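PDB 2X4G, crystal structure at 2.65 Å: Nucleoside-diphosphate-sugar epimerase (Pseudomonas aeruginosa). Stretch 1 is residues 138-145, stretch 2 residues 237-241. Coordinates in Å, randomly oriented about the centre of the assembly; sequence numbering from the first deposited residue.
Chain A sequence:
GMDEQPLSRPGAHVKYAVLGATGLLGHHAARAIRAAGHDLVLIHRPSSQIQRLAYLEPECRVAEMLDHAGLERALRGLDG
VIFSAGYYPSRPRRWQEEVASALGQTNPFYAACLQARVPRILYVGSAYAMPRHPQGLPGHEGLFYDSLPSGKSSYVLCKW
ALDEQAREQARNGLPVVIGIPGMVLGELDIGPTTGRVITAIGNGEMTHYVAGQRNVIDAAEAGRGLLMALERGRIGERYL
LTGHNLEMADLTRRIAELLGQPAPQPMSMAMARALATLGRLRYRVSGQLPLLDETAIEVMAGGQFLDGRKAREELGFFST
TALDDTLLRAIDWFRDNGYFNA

Stretch 1 138-145: PGHEGLFY
Stretch 2 (237-241) ERYLL

What backbone shapes bring the two stretches together? Stretch 1 has no regular helix or strand. It runs extended through Pro-138 (phi/psi -61/139), Gly-139 (-70/155) and His-140 (-146/171), then reverses in a type I beta turn from His-140 to Leu-143, with Glu-141 at -65/-19 and Gly-142 at -80/-7. Leu-143 N donates to His-140 O at 3.2 Å to close the turn, and Gly-142 N donates to His-140 ND1, also at 3.2 Å, an arrangement served by the histidine's p rotamer (chi2 86°). The chain then leaves extended through Leu-143 (-78/109), Phe-144 (-125/149) and Tyr-145 (-78/125). In stretch 2, Glu-237 (-99/154) leads into a strand from Arg-238 to Leu-241, with phi/psi of -95/150, -139/112, -72/125 and -111/104. The register is set by Glu-141 and Arg-238, whose CA atoms lie 5.9 Å apart. Arg-238 and Leu-240 point their CA-to-CB bonds toward stretch 1, while Tyr-239 and Leu-241 point away.

Which hydrogen bonds join them? Each stretch offers a side chain to the other's backbone. Glu-141, chi1 m, chi2 p and chi3 178°, starts sideways, but its end comes nearer and places OE1 2.7 Å from Leu-240 N, which donates along a nearly straight line (171°). A carboxylate suits this buried spot because it accepts from a strand amide. In return, Arg-238 (m, t, m, chi4 -152°) sends its guanidinium to the turn: NH2 donates to Glu-141 O at 3.1 Å, NE reaches Glu-141 O weakly at 3.5 Å, and NH2 makes a short but bent, weak bond to Leu-143 O at 2.6 Å. Both carbonyls sit at the edge of the guanidinium, near its plane, where its N-H groups can reach them.

What does the flat face of the arginine do? It stacks on Phe-144. The planes are only 13° apart, the group centres are 3.9 Å apart, and Arg-238 NH2 lies 3.3 Å from Phe-144 CE2. The contact is also an off-centre cation-pi interaction, with Arg-238 CZ 3.9 Å from the Phe-144 ring centroid and 34° off the ring normal. Phe-144, chi1 m and chi2 97°, leaves its CA sideways. Its aromatic face suits a planar cation whose edge is already engaged with carbonyls.

How are the remaining surfaces packed and bridged? The two stretches bury 338 Å² in total, with Arg-238 and Glu-141 contributing most. Leu-240, in the mt rotamer, adds a nonpolar contact: its CD1 lies 3.6 Å from both Gly-139 O and His-140 CA, so the leucine packs against backbone. Water 1 bridges the stretches, lying 2.9 Å from Glu-141 OE1 and 2.7 Å from Leu-240 O, and so extends the carboxylate's link to this residue. Water 2 spans them more weakly, accepting from Tyr-145 N at 3.4 Å and Arg-238 NH1 at 3.5 Å.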

ATOM      1  N   PRO A 138      20.166  22.902  -8.889  1.00 56.43           N
ATOM      2  CA  PRO A 138      20.501  21.924  -7.877  1.00 54.68           C
ATOM      3  C   PRO A 138      20.325  22.483  -6.482  1.00 54.31           C
ATOM      4  O   PRO A 138      20.678  23.629  -6.212  1.00 55.05           O
ATOM      5  CB  PRO A 138      21.978  21.626  -8.147  1.00 54.19           C
ATOM      6  CG  PRO A 138      22.179  21.956  -9.555  1.00 55.21           C
ATOM      7  CD  PRO A 138      21.314  23.164  -9.771  1.00 56.91           C
ATOM      8  N   GLY A 139      19.785  21.653  -5.606  1.00 53.22           N
ATOM      9  CA  GLY A 139      19.471  22.055  -4.252  1.00 53.13           C
ATOM     10  C   GLY A 139      20.672  22.293  -3.355  1.00 52.45           C
ATOM     11  O   GLY A 139      21.750  21.733  -3.559  1.00 51.49           O
ATOM     12  N   HIS A 140      20.459  23.124  -2.343  1.00 52.52           N
ATOM     13  CA  HIS A 140      21.520  23.570  -1.466  1.00 52.15           C
ATOM     14  C   HIS A 140      20.972  23.748  -0.048  1.00 51.80           C
ATOM     15  O   HIS A 140      19.761  23.703   0.180  1.00 52.40           O
ATOM     16  CB  HIS A 140      22.156  24.873  -2.015  1.00 53.42           C
ATOM     17  CG  HIS A 140      21.192  26.013  -2.160  1.00 55.01           C
ATOM     18  ND1 HIS A 140      20.895  26.875  -1.125  1.00 55.77           N
ATOM     19  CD2 HIS A 140      20.452  26.427  -3.216  1.00 55.41           C
ATOM     20  CE1 HIS A 140      20.004  27.760  -1.532  1.00 56.00           C
ATOM     21  NE2 HIS A 140      19.719  27.511  -2.798  1.00 56.04           N
ATOM     22  N   GLU A 141      21.876  23.967   0.894  1.00 50.92           N
ATOM     23  CA  GLU A 141      21.546  23.960   2.311  1.00 50.48           C
ATOM     24  C   GLU A 141      20.585  25.075   2.768  1.00 51.58           C
ATOM     25  O   GLU A 141      19.971  24.974   3.835  1.00 51.70           O
ATOM     26  CB  GLU A 141      22.837  24.044   3.112  1.00 50.14           C
ATOM     27  CG  GLU A 141      23.683  22.782   3.064  1.00 49.37           C
ATOM     28  CD  GLU A 141      24.621  22.670   1.869  1.00 49.50           C
ATOM     29  OE1 GLU A 141      25.367  21.669   1.814  1.00 48.25           O
ATOM     30  OE2 GLU A 141      24.613  23.554   0.991  1.00 50.04           O
ATOM     31  N   GLY A 142      20.466  26.133   1.973  1.00 52.41           N
ATOM     32  CA  GLY A 142      19.610  27.258   2.295  1.00 53.58           C
ATOM     33  C   GLY A 142      18.145  27.031   1.997  1.00 54.18           C
ATOM     34  O   GLY A 142      17.323  27.865   2.328  1.00 55.29           O
ATOM     35  N   LEU A 143      17.810  25.913   1.357  1.00 54.01           N
ATOM     36  CA  LEU A 143      16.422  25.600   1.032  1.00 54.68           C
ATOM     37  C   LEU A 143      15.706  25.090   2.266  1.00 54.92           C
ATOM     38  O   LEU A 143      15.968  24.000   2.712  1.00 54.14           O
ATOM     39  CB  LEU A 143      16.345  24.543  -0.075  1.00 53.66           C
ATOM     40  CG  LEU A 143      16.926  24.918  -1.434  1.00 54.12           C
ATOM     41  CD1 LEU A 143      16.593  23.834  -2.420  1.00 53.36           C
ATOM     42  CD2 LEU A 143      16.372  26.269  -1.929  1.00 56.66           C
ATOM     43  N   PHE A 144      14.795  25.878   2.813  1.00 56.98           N
ATOM     44  CA  PHE A 144      14.015  25.460   3.962  1.00 57.77           C
ATOM     45  C   PHE A 144      12.529  25.573   3.679  1.00 59.78           C
ATOM     46  O   PHE A 144      12.088  26.432   2.925  1.00 61.15           O
ATOM     47  CB  PHE A 144      14.321  26.349   5.156  1.00 58.29           C
ATOM     48  CG  PHE A 144      15.674  26.139   5.750  1.00 57.08           C
ATOM     49  CD1 PHE A 144      16.725  26.956   5.407  1.00 57.63           C
ATOM     50  CD2 PHE A 144      15.884  25.154   6.692  1.00 56.36           C
ATOM     51  CE1 PHE A 144      17.964  26.779   5.975  1.00 57.32           C
ATOM     52  CE2 PHE A 144      17.124  24.975   7.268  1.00 55.32           C
ATOM     53  CZ  PHE A 144      18.160  25.781   6.910  1.00 55.92           C
ATOM     54  N   TYR A 145      11.752  24.702   4.302  1.00 60.92           N
ATOM     55  CA  TYR A 145      10.316  24.907   4.414  1.00 63.10           C
ATOM     56  C   TYR A 145      10.082  25.940   5.533  1.00 65.43           C
ATOM     57  O   TYR A 145      10.538  25.740   6.652  1.00 65.15           O
ATOM     58  CB  TYR A 145       9.637  23.592   4.797  1.00 62.40           C
ATOM     59  CG  TYR A 145       9.462  22.584   3.685  1.00 60.84           C
ATOM     60  CD1 TYR A 145      10.243  21.433   3.634  1.00 58.37           C
ATOM     61  CD2 TYR A 145       8.475  22.759   2.707  1.00 60.95           C
ATOM     62  CE1 TYR A 145      10.070  20.494   2.626  1.00 57.71           C
ATOM     63  CE2 TYR A 145       8.287  21.830   1.697  1.00 60.02           C
ATOM     64  CZ  TYR A 145       9.094  20.696   1.657  1.00 59.47           C
ATOM     65  OH  TYR A 145       8.922  19.762   0.659  1.00 58.33           O
ATOM     66  N   GLU A 237      24.660  23.836  11.348  1.00 48.39           N
ATOM     67  CA  GLU A 237      24.613  23.913   9.886  1.00 48.43           C
ATOM     68  C   GLU A 237      24.377  22.547   9.226  1.00 46.93           C
ATOM     69  O   GLU A 237      24.710  21.499   9.786  1.00 46.32           O
ATOM     70  CB  GLU A 237      25.914  24.496   9.361  1.00 49.19           C
ATOM     71  CG  GLU A 237      26.214  25.935   9.813  1.00 52.52           C
ATOM     72  CD  GLU A 237      25.132  26.901   9.397  1.00 57.16           C
ATOM     73  OE1 GLU A 237      24.668  27.691  10.258  1.00 61.01           O
ATOM     74  OE2 GLU A 237      24.726  26.850   8.210  1.00 60.21           O
ATOM     75  N   ARG A 238      23.803  22.569   8.030  1.00 46.51           N
ATOM     76  CA  ARG A 238      23.675  21.367   7.193  1.00 45.37           C
ATOM     77  C   ARG A 238      24.838  21.304   6.209  1.00 44.65           C
ATOM     78  O   ARG A 238      25.382  22.339   5.809  1.00 45.67           O
ATOM     79  CB  ARG A 238      22.364  21.376   6.405  1.00 45.80           C
ATOM     80  CG  ARG A 238      21.163  21.781   7.241  1.00 48.03           C
ATOM     81  CD  ARG A 238      19.840  21.266   6.715  1.00 49.72           C
ATOM     82  NE  ARG A 238      19.261  22.162   5.720  1.00 53.14           N
ATOM     83  CZ  ARG A 238      17.954  22.300   5.471  1.00 55.18           C
ATOM     84  NH1 ARG A 238      17.033  21.615   6.147  1.00 54.76           N
ATOM     85  NH2 ARG A 238      17.569  23.156   4.539  1.00 57.32           N
ATOM     86  N   TYR A 239      25.236  20.095   5.831  1.00 43.01           N
ATOM     87  CA  TYR A 239      26.232  19.920   4.783  1.00 41.83           C
ATOM     88  C   TYR A 239      25.829  18.779   3.876  1.00 40.47           C
ATOM     89  O   TYR A 239      25.796  17.618   4.286  1.00 38.61           O
ATOM     90  CB  TYR A 239      27.608  19.655   5.378  1.00 41.74           C
ATOM     91  CG  TYR A 239      28.142  20.822   6.141  1.00 43.02           C
ATOM     92  CD1 TYR A 239      27.916  20.948   7.504  1.00 42.79           C
ATOM     93  CD2 TYR A 239      28.850  21.822   5.495  1.00 43.85           C
ATOM     94  CE1 TYR A 239      28.414  22.033   8.208  1.00 44.01           C
ATOM     95  CE2 TYR A 239      29.337  22.910   6.188  1.00 45.38           C
ATOM     96  CZ  TYR A 239      29.121  23.006   7.543  1.00 45.73           C
ATOM     97  OH  TYR A 239      29.612  24.095   8.219  1.00 48.56           O
ATOM     98  N   LEU A 240      25.499  19.139   2.638  1.00 40.61           N
ATOM     99  CA  LEU A 240      25.213  18.175   1.592  1.00 39.83           C
ATOM    100  C   LEU A 240      26.511  17.475   1.118  1.00 39.47           C
ATOM    101  O   LEU A 240      27.506  18.120   0.753  1.00 39.05           O
ATOM    102  CB  LEU A 240      24.518  18.871   0.439  1.00 40.61           C
ATOM    103  CG  LEU A 240      23.067  19.289   0.658  1.00 40.56           C
ATOM    104  CD1 LEU A 240      22.639  20.273  -0.429  1.00 38.41           C
ATOM    105  CD2 LEU A 240      22.164  18.028   0.664  1.00 39.67           C
ATOM    106  N   LEU A 241      26.481  16.141   1.173  1.00 38.66           N
ATOM    107  CA  LEU A 241      27.612  15.308   0.837  1.00 37.61           C
ATOM    108  C   LEU A 241      27.197  14.606  -0.448  1.00 37.57           C
ATOM    109  O   LEU A 241      26.399  13.705  -0.414  1.00 36.67           O
ATOM    110  CB  LEU A 241      27.907  14.333   1.986  1.00 36.84           C
ATOM    111  CG  LEU A 241      28.162  14.988   3.365  1.00 35.82           C
ATOM    112  CD1 LEU A 241      28.322  13.955   4.458  1.00 31.50           C
ATOM    113  CD2 LEU A 241      29.389  15.915   3.337  1.00 34.20           C
TER
HETATM  114  O   HOH W   1      27.668  20.761   0.247  1.00 29.51           O
HETATM  115  O   HOH W   2      13.662  22.266   5.586  1.00 32.34           O